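Local coordinates for protein DNA polymerase III, beta subunit (Thermotoga maritima, PDB 1VPK) that probably tethers DNA polymerases and other proteins to DNA for processive synthesis, as a ring-shaped head-to-tail homodimer that encircles the duplex, at residues 68-73 and 238-243; 293-296 and 301-304; 348-353 and 357-362. All coordinates share one frame; numbering follows the deposited sequence.

Contact 1: 68-73 and 238-243; sequences TVNAAE and TNDVET
Asn-70 and Asp-240 both swing CG to the side of their backbone N, opposite the carbonyl carbon (chi1 -62° and -76°), and from there the amide and the carboxylate meet from opposite directions. Asn-70 ND2 comes to 2.8 Å from Asp-240 OD2, but the two planes are turned 61° apart and the bond is bent and weak. Asp-240 is modelled in two conformers, so this pairing is doubtful. Lys-25 is the stronger partner of Asp-240, forming a salt bridge with OD2.

The firmer link is in the main chain: Thr-68 N donates almost straight to Asp-240 O at 2.7 Å, and Thr-68 CB packs against the same oxygen at 3.5 Å. A water 2.9 Å from Thr-68 OG1 adds a weak, long bond to Asp-240 O. Within 238-243, Thr-238 OG1 accepts weak bonds from the backbone N of Asp-240 and of Val-241, while Thr-238 N donates to Val-241 O at 3.0 Å, closing the turn.

The contact lies at the surface where strands 63-68 and 241-246 pair antiparallel, joining the N-terminal and central domains of the clamp in one continuous sheet. Helix 19-29 packs against this seam through Lys-25, which also bonds Thr-68 O, and through Glu-21, which accepts from Asn-70 N.

Contact 2: 293-296 and 301-304; sequences KFEI and MRLV
Lys-293 and Glu-295 pair with Val-304 and Arg-302 as the hydrogen-bonded sites of an antiparallel beta hairpin in the C-terminal domain of the clamp. Lys-293 N donates to Val-304 O at 2.9 Å and Val-304 N returns a bond to Lys-293 O at 2.8 Å; Glu-295 and Arg-302 exchange the same two bonds. At the intervening Phe-294/Leu-303 and Ile-296/Met-301 pairs the backbone bonds outward, to strands 326-330 and 311-318.

On the charged face, both carboxylate oxygens of Glu-295 are engaged. OE1 offers its syn lone pair to Arg-302 NH1 at 3.0 Å, with the carboxylate and guanidinium planes 30° apart, while OE2 takes a weak bond from Lys-293 NZ at 3.0 Å. Arg-302 NE adds a long, weak ion pair with Glu-316. A leucine in place of Arg-302 would probably leave Glu-295 OE1 without its charged mate and the carboxylate freer to turn.

The other face is apolar and packs on helix 271-285. There Leu-303 CD2 reaches Phe-294 CD2 at 3.4 Å. Met-301, its CG anti to the backbone N (chi1 -176°), brings SD to the edge of the Phe-294 ring, a Met-aromatic contact with SD 3.4 Å from the same CD2.

Contact 3: 348-353 and 357-362; sequences EMNFVD and PCQINP
Cys-358 SG meets the Phe-351 ring obliquely, neither squarely over the face nor at the edge: the sulfur is 3.6 Å from CE2 and 33° off the ring normal. Leu-326, Ile-328 and Phe-330 of strand 326-330 also touch the Phe-351 side chain. The side chains of Asn-350 and Asn-361 cross at about a right angle, yet their amide planes are only 15° apart. In its own plane Asn-350 ND2 donates to Glu-348 OE1 at 3.3 Å, meeting the carboxylate on its anti side. Gln-359 NE2, also donating within its own amide plane, reaches Asn-361 OD1 at 3.1 Å from above the carbonyl plane rather than along a lone pair.

These residues belong to an antiparallel beta hairpin of the C-terminal domain, flanked by strand 265-270 on one side and strand 368-372 on the other. Asn-350 pairs with Gln-359, and Glu-348 with Asn-361, as hydrogen-bonded sites; Glu-348 N donates to Asn-361 O at 2.8 Å.

Asn-361 tucks CG between its backbone N and carbonyl carbon (chi1 49°), bringing ND2 to Pro-362 O at 3.1 Å and within a weak 3.5 Å bond of Glu-348 OE1. The strongest polar partner of Glu-348 and Asn-350 is Lys-266, which makes a salt bridge to Glu-348 OE1 and a hydrogen bond to Asn-350 OD1. On the reverse, apolar face Met-349 and Ile-360 run side by side, with Met-349 CE 4.0 Å from Ile-360 CD1 and helix 332-341 packed on Ile-360.

How the contacts relate
From the N terminus, contact 1 closes first and spans the longest loop: 164 residues separate 68-73 from 238-243, and their meeting ties the N-terminal domain to the central one. Contacts 2 and 3 follow in series, each closing a short hairpin in the C-terminal domain; none of the three nests within or crosses another. Contact 1 lies across the chain's centre from the other two, about 54 Å from contact 2 and 46 Å from contact 3, centre to centre. Contacts 2 and 3 belong to different sheets but touch, with Ile-296 CD1 packed 3.6 Å from Phe-351 CE1. Through strand 368-372, the sheet of contact 3 continues to strand 187-194 of the central domain.

Contact 1: 68-73 and 238-243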
ATOM      1  N   THR A  68      19.209  20.565  16.997  1.00 47.07           N
ATOM      2  CA  THR A  68      20.404  20.335  17.796  1.00 48.23           C
ATOM      3  C   THR A  68      20.460  18.829  18.150  1.00 49.01           C
ATOM      4  O   THR A  68      19.489  18.267  18.665  1.00 48.42           O
ATOM      5  CB  THR A  68      20.405  21.257  18.993  1.00 48.45           C
ATOM      6  OG1 THR A  68      20.400  22.609  18.508  1.00 49.32           O
ATOM      7  CG2 THR A  68      21.640  21.068  19.857  1.00 50.09           C
ATOM      8  N   VAL A  69      21.574  18.179  17.785  1.00 48.12           N
ATOM      9  CA  VAL A  69      21.747  16.753  18.009  1.00 48.24           C
ATOM     10  C   VAL A  69      22.467  16.574  19.354  1.00 49.17           C
ATOM     11  O   VAL A  69      23.526  17.172  19.621  1.00 49.90           O
ATOM     12  CB  VAL A  69      22.527  16.089  16.867  1.00 48.36           C
ATOM     13  CG1 VAL A  69      22.508  14.557  17.004  1.00 48.69           C
ATOM     14  CG2 VAL A  69      21.914  16.463  15.534  1.00 47.15           C
ATOM     15  N   ASN A  70      21.855  15.810  20.225  1.00 49.34           N
ATOM     16  CA  ASN A  70      22.466  15.507  21.529  1.00 50.14           C
ATOM     17  C   ASN A  70      23.359  14.291  21.408  1.00 51.02           C
ATOM     18  O   ASN A  70      22.883  13.174  21.439  1.00 51.63           O
ATOM     19  CB  ASN A  70      21.381  15.271  22.543  1.00 51.27           C
ATOM     20  CG  ASN A  70      20.543  16.485  22.739  1.00 54.31           C
ATOM     21  OD1 ASN A  70      21.098  17.577  22.987  1.00 59.41           O
ATOM     22  ND2 ASN A  70      19.202  16.339  22.612  1.00 56.22           N
ATOM     23  N   ALA A  71      24.650  14.540  21.213  1.00 52.15           N
ATOM     24  CA  ALA A  71      25.677  13.486  21.059  1.00 52.86           C
ATOM     25  C   ALA A  71      26.487  13.298  22.324  1.00 53.51           C
ATOM     26  O   ALA A  71      26.494  14.133  23.208  1.00 54.48           O
ATOM     27  CB  ALA A  71      26.593  13.818  19.908  1.00 52.49           C
ATOM     28  N   ALA A  72      27.188  12.177  22.384  1.00 54.16           N
ATOM     29  CA  ALA A  72      28.024  11.823  23.499  1.00 54.27           C
ATOM     30  C   ALA A  72      29.423  12.408  23.341  1.00 53.84           C
ATOM     31  O   ALA A  72      30.039  12.779  24.319  1.00 52.97           O
ATOM     32  CB  ALA A  72      28.124  10.291  23.574  1.00 55.39           C
ATOM     33  N   GLU A  73      29.930  12.405  22.116  1.00 52.00           N
ATOM     34  CA  GLU A  73      31.252  12.928  21.779  1.00 52.78           C
ATOM     35  C   GLU A  73      31.134  13.744  20.486  1.00 51.26           C
ATOM     36  O   GLU A  73      30.540  13.296  19.510  1.00 49.80           O
ATOM     37  CB  GLU A  73      32.275  11.781  21.589  1.00 52.22           C
ATOM     38  CG  GLU A  73      32.551  11.033  22.888  1.00 56.14           C
ATOM     39  CD  GLU A  73      33.195   9.661  22.722  1.00 57.48           C
ATOM     40  OE1 GLU A  73      33.686   9.323  21.624  1.00 63.99           O
ATOM     41  OE2 GLU A  73      33.207   8.914  23.743  1.00 65.62           O
ATOM     42  N   THR A 238      10.699  23.354  19.924  1.00 54.17           N
ATOM     43  CA  THR A 238      10.831  22.461  21.062  1.00 54.81           C
ATOM     44  C   THR A 238      12.196  22.759  21.710  1.00 55.04           C
ATOM     45  O   THR A 238      12.883  23.706  21.333  1.00 54.62           O
ATOM     46  CB  THR A 238      10.748  20.970  20.654  1.00 54.93           C
ATOM     47  OG1 THR A 238      11.946  20.578  19.964  1.00 54.74           O
ATOM     48  CG2 THR A 238       9.542  20.721  19.744  1.00 55.10           C
ATOM     49  N   ASN A 239      12.537  21.970  22.727  1.00 54.84           N
ATOM     50  CA  ASN A 239      13.829  21.975  23.406  1.00 54.86           C
ATOM     51  C   ASN A 239      15.024  22.032  22.431  1.00 53.84           C
ATOM     52  O   ASN A 239      15.900  22.897  22.564  1.00 55.07           O
ATOM     53  CB  ASN A 239      13.885  20.654  24.206  1.00 56.07           C
ATOM     54  CG  ASN A 239      14.950  20.625  25.251  1.00 60.41           C
ATOM     55  OD1 ASN A 239      15.100  21.565  26.045  1.00 69.01           O
ATOM     56  ND2 ASN A 239      15.669  19.497  25.317  1.00 64.89           N
ATOM     57  N   ASP A 240      14.989  21.153  21.424  1.00 51.38           N
ATOM     58  CA  ASP A 240      16.148  20.789  20.579  1.00 49.73           C
ATOM     59  C   ASP A 240      15.981  21.179  19.107  1.00 49.56           C
ATOM     60  O   ASP A 240      16.931  21.034  18.337  1.00 49.06           O
ATOM     61  CB  ASP A 240      16.289  19.264  20.540  0.65 48.68           C
ATOM     62  CG  ASP A 240      16.856  18.675  21.755  0.65 49.60           C
ATOM     63  OD1 ASP A 240      17.398  19.393  22.630  0.65 53.74           O
ATOM     64  OD2 ASP A 240      16.750  17.430  21.840  0.65 49.23           O
ATOM     65  N   VAL A 241      14.782  21.623  18.724  1.00 49.09           N
ATOM     66  CA  VAL A 241      14.387  21.807  17.335  1.00 49.87           C
ATOM     67  C   VAL A 241      13.705  23.151  17.129  1.00 50.26           C
ATOM     68  O   VAL A 241      12.654  23.441  17.713  1.00 49.93           O
ATOM     69  CB  VAL A 241      13.490  20.628  16.804  1.00 50.93           C
ATOM     70  CG1 VAL A 241      13.273  20.745  15.284  1.00 51.02           C
ATOM     71  CG2 VAL A 241      14.149  19.309  17.081  1.00 51.21           C
ATOM     72  N   GLU A 242      14.324  23.987  16.290  1.00 50.24           N
ATOM     73  CA  GLU A 242      13.708  25.242  15.842  1.00 50.62           C
ATOM     74  C   GLU A 242      13.218  25.090  14.428  1.00 50.66           C
ATOM     75  O   GLU A 242      13.997  24.798  13.500  1.00 49.28           O
ATOM     76  CB  GLU A 242      14.697  26.386  15.891  1.00 50.54           C
ATOM     77  CG  GLU A 242      15.087  26.778  17.303  1.00 54.73           C
ATOM     78  CD  GLU A 242      14.005  27.598  18.030  1.00 59.62           C
ATOM     79  OE1 GLU A 242      13.236  28.362  17.371  1.00 61.63           O
ATOM     80  OE2 GLU A 242      13.951  27.481  19.277  1.00 61.69           O
ATOM     81  N   THR A 243      11.913  25.300  14.256  1.00 50.42           N
ATOM     82  CA  THR A 243      11.307  25.319  12.944  1.00 50.14           C
ATOM     83  C   THR A 243      10.767  26.718  12.694  1.00 49.99           C
ATOM     84  O   THR A 243      10.050  27.236  13.525  1.00 48.10           O
ATOM     85  CB  THR A 243      10.182  24.266  12.853  1.00 50.97           C
ATOM     86  OG1 THR A 243      10.744  22.959  13.067  1.00 50.50           O
ATOM     87  CG2 THR A 243       9.507  24.287  11.508  1.00 53.58           C
TER
HETATM   88  O   HOH W   1      18.180  24.047  17.329  1.00 38.76           O

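Contact 2: 293-296 and 301-304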
ATOM      1  N   LYS A 293     -26.704  11.005  -4.412  1.00 47.96           N
ATOM      2  CA  LYS A 293     -27.918  11.743  -4.054  1.00 48.21           C
ATOM      3  C   LYS A 293     -28.480  11.176  -2.756  1.00 48.60           C
ATOM      4  O   LYS A 293     -28.706   9.950  -2.630  1.00 47.19           O
ATOM      5  CB  LYS A 293     -28.943  11.593  -5.172  1.00 47.56           C
ATOM      6  CG  LYS A 293     -30.225  12.368  -4.949  1.00 48.56           C
ATOM      7  CD  LYS A 293     -31.154  12.276  -6.143  1.00 49.56           C
ATOM      8  CE  LYS A 293     -31.635  10.854  -6.335  1.00 52.11           C
ATOM      9  NZ  LYS A 293     -32.812  10.801  -7.262  1.00 53.10           N
ATOM     10  N   PHE A 294     -28.658  12.076  -1.782  1.00 48.58           N
ATOM     11  CA  PHE A 294     -29.318  11.781  -0.527  1.00 48.84           C
ATOM     12  C   PHE A 294     -30.760  12.194  -0.671  1.00 47.42           C
ATOM     13  O   PHE A 294     -31.031  13.333  -1.048  1.00 46.54           O
ATOM     14  CB  PHE A 294     -28.696  12.569   0.625  1.00 49.78           C
ATOM     15  CG  PHE A 294     -27.318  12.113   0.995  1.00 52.42           C
ATOM     16  CD1 PHE A 294     -26.257  12.371   0.197  1.00 56.57           C
ATOM     17  CD2 PHE A 294     -27.084  11.425   2.147  1.00 57.92           C
ATOM     18  CE1 PHE A 294     -25.003  11.938   0.537  1.00 56.52           C
ATOM     19  CE2 PHE A 294     -25.826  11.012   2.477  1.00 57.11           C
ATOM     20  CZ  PHE A 294     -24.805  11.286   1.685  1.00 53.75           C
ATOM     21  N   GLU A 295     -31.659  11.243  -0.414  1.00 46.83           N
ATOM     22  CA  GLU A 295     -33.097  11.448  -0.314  1.00 45.81           C
ATOM     23  C   GLU A 295     -33.415  11.246   1.165  1.00 46.57           C
ATOM     24  O   GLU A 295     -33.501  10.114   1.684  1.00 43.85           O
ATOM     25  CB  GLU A 295     -33.845  10.457  -1.192  1.00 45.94           C
ATOM     26  CG  GLU A 295     -33.507  10.605  -2.650  1.00 46.20           C
ATOM     27  CD  GLU A 295     -34.003   9.454  -3.490  1.00 49.25           C
ATOM     28  OE1 GLU A 295     -34.541   8.478  -2.960  1.00 51.21           O
ATOM     29  OE2 GLU A 295     -33.866   9.535  -4.711  1.00 54.91           O
ATOM     30  N   ILE A 296     -33.550  12.366   1.844  1.00 47.15           N
ATOM     31  CA  ILE A 296     -33.797  12.384   3.256  1.00 48.52           C
ATOM     32  C   ILE A 296     -35.307  12.470   3.539  1.00 49.50           C
ATOM     33  O   ILE A 296     -36.001  13.366   3.069  1.00 47.92           O
ATOM     34  CB  ILE A 296     -33.059  13.561   3.888  1.00 48.43           C
ATOM     35  CG1 ILE A 296     -31.577  13.483   3.589  1.00 50.09           C
ATOM     36  CG2 ILE A 296     -33.319  13.570   5.389  1.00 50.78           C
ATOM     37  CD1 ILE A 296     -30.883  14.757   3.756  1.00 49.37           C
ATOM     38  N   MET A 301     -32.803   7.691   5.169  1.00 50.75           N
ATOM     39  CA  MET A 301     -32.167   8.440   4.143  1.00 52.95           C
ATOM     40  C   MET A 301     -31.774   7.405   3.108  1.00 51.33           C
ATOM     41  O   MET A 301     -31.195   6.392   3.480  1.00 50.63           O
ATOM     42  CB  MET A 301     -30.956   9.100   4.796  1.00 52.96           C
ATOM     43  CG  MET A 301     -30.195   9.975   3.985  1.00 55.85           C
ATOM     44  SD  MET A 301     -28.994  10.913   4.960  1.00 58.20           S
ATOM     45  CE  MET A 301     -27.895   9.718   5.662  1.00 53.27           C
ATOM     46  N   ARG A 302     -32.133   7.610   1.840  1.00 51.25           N
ATOM     47  CA  ARG A 302     -31.664   6.743   0.755  1.00 51.85           C
ATOM     48  C   ARG A 302     -30.488   7.397   0.057  1.00 50.23           C
ATOM     49  O   ARG A 302     -30.533   8.597  -0.241  1.00 50.65           O
ATOM     50  CB  ARG A 302     -32.769   6.494  -0.276  1.00 51.89           C
ATOM     51  CG  ARG A 302     -34.087   5.886   0.296  1.00 54.87           C
ATOM     52  CD  ARG A 302     -35.215   5.974  -0.736  1.00 56.86           C
ATOM     53  NE  ARG A 302     -35.356   4.755  -1.531  1.00 62.03           N
ATOM     54  CZ  ARG A 302     -35.632   4.692  -2.844  1.00 65.36           C
ATOM     55  NH1 ARG A 302     -35.749   5.790  -3.593  1.00 68.24           N
ATOM     56  NH2 ARG A 302     -35.742   3.505  -3.446  1.00 65.11           N
ATOM     57  N   LEU A 303     -29.437   6.623  -0.201  1.00 48.42           N
ATOM     58  CA  LEU A 303     -28.287   7.095  -0.937  1.00 47.91           C
ATOM     59  C   LEU A 303     -28.353   6.464  -2.328  1.00 47.05           C
ATOM     60  O   LEU A 303     -28.477   5.251  -2.447  1.00 45.50           O
ATOM     61  CB  LEU A 303     -26.940   6.722  -0.275  1.00 48.38           C
ATOM     62  CG  LEU A 303     -26.534   7.077   1.163  1.00 53.85           C
ATOM     63  CD1 LEU A 303     -25.090   7.430   1.307  1.00 53.48           C
ATOM     64  CD2 LEU A 303     -27.401   8.107   1.776  1.00 58.85           C
ATOM     65  N   VAL A 304     -28.248   7.280  -3.371  1.00 45.47           N
ATOM     66  CA  VAL A 304     -28.460   6.809  -4.712  1.00 44.70           C
ATOM     67  C   VAL A 304     -27.295   7.214  -5.587  1.00 45.20           C
ATOM     68  O   VAL A 304     -26.907   8.397  -5.597  1.00 45.61           O
ATOM     69  CB  VAL A 304     -29.766   7.384  -5.296  1.00 45.13           C
ATOM     70  CG1 VAL A 304     -29.945   6.972  -6.796  1.00 44.37           C
ATOM     71  CG2 VAL A 304     -30.931   6.945  -4.450  1.00 45.37           C
TER

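Contact 3: 348-353 and 357-362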
ATOM      1  N   GLU A 348     -23.761  14.335  13.154  1.00 48.06           N
ATOM      2  CA  GLU A 348     -24.868  15.069  12.577  1.00 49.79           C
ATOM      3  C   GLU A 348     -24.531  15.641  11.230  1.00 49.49           C
ATOM      4  O   GLU A 348     -23.404  16.071  10.980  1.00 49.45           O
ATOM      5  CB  GLU A 348     -25.291  16.284  13.405  1.00 50.19           C
ATOM      6  CG  GLU A 348     -25.408  16.120  14.816  1.00 53.01           C
ATOM      7  CD  GLU A 348     -26.165  17.294  15.402  1.00 56.02           C
ATOM      8  OE1 GLU A 348     -26.067  18.447  14.881  1.00 57.29           O
ATOM      9  OE2 GLU A 348     -26.889  17.041  16.359  1.00 55.11           O
ATOM     10  N   MET A 349     -25.525  15.614  10.363  1.00 49.29           N
ATOM     11  CA  MET A 349     -25.496  16.278   9.080  1.00 48.35           C
ATOM     12  C   MET A 349     -26.603  17.315   9.073  1.00 47.51           C
ATOM     13  O   MET A 349     -27.746  16.964   9.293  1.00 44.61           O
ATOM     14  CB  MET A 349     -25.762  15.301   7.984  1.00 49.43           C
ATOM     15  CG  MET A 349     -24.762  14.161   7.903  1.00 48.82           C
ATOM     16  SD  MET A 349     -24.999  13.203   6.424  1.00 55.13           S
ATOM     17  CE  MET A 349     -24.219  14.050   5.120  1.00 57.69           C
ATOM     18  N   ASN A 350     -26.254  18.570   8.767  1.00 46.76           N
ATOM     19  CA  ASN A 350     -27.143  19.726   8.880  1.00 47.06           C
ATOM     20  C   ASN A 350     -27.228  20.396   7.507  1.00 46.67           C
ATOM     21  O   ASN A 350     -26.188  20.701   6.913  1.00 47.58           O
ATOM     22  CB  ASN A 350     -26.590  20.718   9.896  1.00 47.10           C
ATOM     23  CG  ASN A 350     -26.660  20.200  11.351  1.00 50.34           C
ATOM     24  OD1 ASN A 350     -27.708  20.227  11.947  1.00 54.05           O
ATOM     25  ND2 ASN A 350     -25.522  19.779  11.917  1.00 51.25           N
ATOM     26  N   PHE A 351     -28.447  20.637   7.028  1.00 46.64           N
ATOM     27  CA  PHE A 351     -28.698  21.107   5.678  1.00 46.27           C
ATOM     28  C   PHE A 351     -29.654  22.283   5.694  1.00 47.89           C
ATOM     29  O   PHE A 351     -30.485  22.427   6.619  1.00 44.84           O
ATOM     30  CB  PHE A 351     -29.366  20.026   4.837  1.00 46.50           C
ATOM     31  CG  PHE A 351     -28.685  18.668   4.857  1.00 45.43           C
ATOM     32  CD1 PHE A 351     -29.012  17.748   5.805  1.00 45.44           C
ATOM     33  CD2 PHE A 351     -27.756  18.309   3.891  1.00 46.35           C
ATOM     34  CE1 PHE A 351     -28.439  16.487   5.828  1.00 46.40           C
ATOM     35  CE2 PHE A 351     -27.190  17.023   3.896  1.00 45.74           C
ATOM     36  CZ  PHE A 351     -27.544  16.127   4.885  1.00 46.63           C
ATOM     37  N   VAL A 352     -29.594  23.083   4.618  1.00 49.68           N
ATOM     38  CA  VAL A 352     -30.551  24.159   4.381  1.00 51.51           C
ATOM     39  C   VAL A 352     -31.366  23.755   3.156  1.00 51.88           C
ATOM     40  O   VAL A 352     -32.535  23.415   3.281  1.00 53.19           O
ATOM     41  CB  VAL A 352     -29.847  25.566   4.249  1.00 52.07           C
ATOM     42  CG1 VAL A 352     -30.860  26.728   4.024  1.00 52.66           C
ATOM     43  CG2 VAL A 352     -29.095  25.912   5.508  1.00 54.60           C
ATOM     44  N   ASP A 353     -30.713  23.719   1.994  1.00 51.82           N
ATOM     45  CA  ASP A 353     -31.324  23.581   0.664  1.00 52.06           C
ATOM     46  C   ASP A 353     -30.427  22.695  -0.182  1.00 49.88           C
ATOM     47  O   ASP A 353     -29.277  22.467   0.172  1.00 48.91           O
ATOM     48  CB  ASP A 353     -31.315  24.928  -0.090  1.00 54.11           C
ATOM     49  CG  ASP A 353     -32.239  25.906   0.474  1.00 58.48           C
ATOM     50  OD1 ASP A 353     -33.267  25.477   1.062  1.00 68.16           O
ATOM     51  OD2 ASP A 353     -31.955  27.104   0.327  1.00 62.23           O
ATOM     52  N   PRO A 357     -24.370  24.655   1.449  1.00 48.38           N
ATOM     53  CA  PRO A 357     -23.427  23.751   2.100  1.00 49.77           C
ATOM     54  C   PRO A 357     -24.110  22.853   3.131  1.00 49.82           C
ATOM     55  O   PRO A 357     -25.174  23.202   3.682  1.00 49.36           O
ATOM     56  CB  PRO A 357     -22.459  24.697   2.825  1.00 49.94           C
ATOM     57  CG  PRO A 357     -22.577  26.006   2.100  1.00 50.71           C
ATOM     58  CD  PRO A 357     -23.975  26.076   1.575  1.00 50.23           C
ATOM     59  N   CYS A 358     -23.487  21.730   3.397  1.00 49.91           N
ATOM     60  CA  CYS A 358     -23.873  20.865   4.505  1.00 49.35           C
ATOM     61  C   CYS A 358     -22.797  20.986   5.581  1.00 48.86           C
ATOM     62  O   CYS A 358     -21.585  20.955   5.274  1.00 49.66           O
ATOM     63  CB  CYS A 358     -23.953  19.420   4.001  1.00 49.36           C
ATOM     64  SG  CYS A 358     -24.095  18.200   5.235  1.00 53.21           S
ATOM     65  N   GLN A 359     -23.226  21.115   6.819  1.00 48.48           N
ATOM     66  CA  GLN A 359     -22.339  21.037   7.961  1.00 49.19           C
ATOM     67  C   GLN A 359     -22.413  19.649   8.564  1.00 49.05           C
ATOM     68  O   GLN A 359     -23.494  19.155   8.876  1.00 50.23           O
ATOM     69  CB  GLN A 359     -22.656  22.095   9.023  1.00 48.58           C
ATOM     70  CG  GLN A 359     -21.717  22.008  10.210  1.00 49.05           C
ATOM     71  CD  GLN A 359     -21.940  23.074  11.244  1.00 50.72           C
ATOM     72  OE1 GLN A 359     -21.849  24.236  10.944  1.00 51.38           O
ATOM     73  NE2 GLN A 359     -22.252  22.667  12.466  1.00 50.58           N
ATOM     74  N   ILE A 360     -21.259  19.011   8.699  1.00 48.14           N
ATOM     75  CA  ILE A 360     -21.116  17.775   9.416  1.00 48.95           C
ATOM     76  C   ILE A 360     -20.301  17.969  10.710  1.00 49.41           C
ATOM     77  O   ILE A 360     -19.187  18.586  10.738  1.00 47.91           O
ATOM     78  CB  ILE A 360     -20.476  16.695   8.542  1.00 49.45           C
ATOM     79  CG1 ILE A 360     -21.336  16.449   7.293  1.00 47.79           C
ATOM     80  CG2 ILE A 360     -20.317  15.407   9.351  1.00 50.83           C
ATOM     81  CD1 ILE A 360     -20.668  15.619   6.254  1.00 50.79           C
ATOM     82  N   ASN A 361     -20.843  17.436  11.798  1.00 48.92           N
ATOM     83  CA  ASN A 361     -20.118  17.491  13.055  1.00 49.00           C
ATOM     84  C   ASN A 361     -20.299  16.240  13.892  1.00 48.05           C
ATOM     85  O   ASN A 361     -21.263  15.529  13.721  1.00 46.69           O
ATOM     86  CB  ASN A 361     -20.536  18.752  13.827  1.00 50.11           C
ATOM     87  CG  ASN A 361     -21.996  18.919  13.919  1.00 51.31           C
ATOM     88  OD1 ASN A 361     -22.611  19.628  13.094  1.00 55.32           O
ATOM     89  ND2 ASN A 361     -22.585  18.341  14.971  1.00 53.71           N
ATOM     90  N   PRO A 362     -19.381  15.996  14.832  1.00 47.53           N
ATOM     91  CA  PRO A 362     -19.610  14.930  15.807  1.00 46.95           C
ATOM     92  C   PRO A 362     -20.784  15.292  16.683  1.00 46.05           C
ATOM     93  O   PRO A 362     -21.003  16.472  16.926  1.00 46.64           O
ATOM     94  CB  PRO A 362     -18.351  14.905  16.646  1.00 45.96           C
ATOM     95  CG  PRO A 362     -17.590  16.010  16.274  1.00 48.30           C
ATOM     96  CD  PRO A 362     -18.158  16.734  15.108  1.00 47.75           C
TER
HETATM   97  O   HOH W   2     -27.572  22.099   2.614  1.00 37.64           O